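Local coordinates for pmbA-related protein (Thermotoga maritima, PDB 1VL4), which is a putative modulator of DNA gyrase from the PmbA/TldD family, whose members are generally assigned metallopeptidase activity, at the interface of chains A and B. Sequence-based numbering; all coordinates share one arbitrary frame. Chains: chain A/B, pmbA-related protein.

The interface of chains A and B. Residues chain A 90, 93-94, 96-97; chain B 43, 55, 57, 128.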
# COMPACT_ATOMS: atom_id res chain seq x y z
N GLU A 90 19.98 21.08 2.82
CA GLU A 90 19.68 19.65 2.90
C GLU A 90 19.69 19.03 1.52
O GLU A 90 20.31 17.99 1.29
CB GLU A 90 18.33 19.46 3.59
CG GLU A 90 17.98 18.04 3.93
CD GLU A 90 18.81 17.42 5.06
OE1 GLU A 90 19.68 18.06 5.69
OE2 GLU A 90 18.62 16.22 5.27
N SER A 93 23.21 18.89 0.16
CA SER A 93 23.98 17.84 0.75
C SER A 93 23.67 16.47 0.12
O SER A 93 24.54 15.63 0.00
CB SER A 93 23.87 17.85 2.29
OG SER A 93 24.27 16.59 2.79
N ASN A 94 22.45 16.24 -0.32
CA ASN A 94 22.11 15.01 -0.99
C ASN A 94 22.64 14.84 -2.42
O ASN A 94 22.43 13.79 -3.04
CB ASN A 94 20.60 14.79 -0.97
CG ASN A 94 20.05 14.57 0.47
OD1 ASN A 94 20.78 14.20 1.38
ND2 ASN A 94 18.76 14.80 0.64
N GLN A 96 25.65 14.41 -3.17
CA GLN A 96 26.64 13.33 -3.05
C GLN A 96 26.09 11.88 -3.02
O GLN A 96 26.85 10.92 -3.02
CB GLN A 96 27.46 13.57 -1.79
CG GLN A 96 26.63 13.39 -0.55
CD GLN A 96 27.34 13.72 0.70
OE1 GLN A 96 28.21 12.97 1.14
NE2 GLN A 96 26.96 14.82 1.32
N VAL A 97 24.78 11.70 -2.94
CA VAL A 97 24.18 10.35 -2.82
C VAL A 97 24.26 9.68 -4.22
O VAL A 97 23.24 9.33 -4.84
CB VAL A 97 22.73 10.45 -2.22
CG1 VAL A 97 22.12 9.08 -2.01
CG2 VAL A 97 22.76 11.21 -0.90
N PHE B 43 15.04 9.29 6.60
CA PHE B 43 16.03 9.27 5.56
C PHE B 43 16.18 7.82 5.25
O PHE B 43 16.37 7.01 6.17
CB PHE B 43 17.37 9.82 6.03
CG PHE B 43 18.41 9.82 4.94
CD1 PHE B 43 18.50 10.87 4.04
CD2 PHE B 43 19.25 8.74 4.78
CE1 PHE B 43 19.42 10.88 3.02
CE2 PHE B 43 20.19 8.73 3.74
CZ PHE B 43 20.26 9.82 2.84
N TYR B 55 16.73 6.97 -2.79
CA TYR B 55 16.80 7.50 -1.44
C TYR B 55 15.58 8.40 -1.22
O TYR B 55 14.99 8.92 -2.18
CB TYR B 55 18.13 8.27 -1.21
CG TYR B 55 18.23 9.63 -1.86
CD1 TYR B 55 18.62 9.79 -3.21
CD2 TYR B 55 17.94 10.78 -1.13
CE1 TYR B 55 18.71 11.03 -3.79
CE2 TYR B 55 18.04 12.02 -1.69
CZ TYR B 55 18.41 12.14 -3.02
OH TYR B 55 18.49 13.38 -3.58
N ASP B 57 14.56 11.66 1.54
CA ASP B 57 14.86 12.54 2.67
C ASP B 57 13.65 13.45 2.79
O ASP B 57 13.35 14.27 1.91
CB ASP B 57 16.19 13.25 2.40
CG ASP B 57 16.67 14.12 3.55
OD1 ASP B 57 16.10 14.06 4.66
OD2 ASP B 57 17.65 14.86 3.34
N VAL B 128 25.26 12.38 5.93
CA VAL B 128 24.70 11.60 4.82
C VAL B 128 25.75 10.61 4.32
O VAL B 128 25.44 9.47 3.98
CB VAL B 128 24.15 12.53 3.68
CG1 VAL B 128 23.90 11.77 2.40
CG2 VAL B 128 22.84 13.20 4.14
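A:Asn94 reaches across to B:Tyr55, B:Asp57 and B:Val128, and illustrates how one short amide can join polar and apolar contacts within one patch of a two-fold symmetric interface between identical chains. It opens the 3-10 helix 94-96, directly after helix 84-93, and faces strand 51-69 of chain B; the deposited dimer is plausibly the biological one, though the structure alone does not prove it. CB lies 3.6 Å from the phenol oxygen OH of B:Tyr55 and also touches the ring at CE2. With CG beside the backbone N and opposite the carbonyl carbon (chi1 -66°), the amide is carried toward B:Asp57; its plane stands 72° from that of the tyrosine ring. At the tip the branches part: OD1 packs 3.6 Å from the methyl CG2 of B:Val128, while ND2 donates a nearly straight hydrogen bond, 2.9 Å long, to OD2 of B:Asp57. The bond lies close to the amide plane and uses the anti lone pair of the carboxylate. A leucine in place of A:Asn94 would probably leave B:Asp57 OD2 without this donor. The same OD2 sits 2.6 Å from OE2 of A:Glu90; the two would repel if both acids were ionised, but could hydrogen-bond if one carries a proton, which the structure alone does not show. Beyond the amide, A:Val97 divides its methyls: CG1 sits above the rim of one face of the B:Tyr55 ring, 3.8 Å from CD1, and CG2 meets B:Val128 CG1 at 3.5 Å.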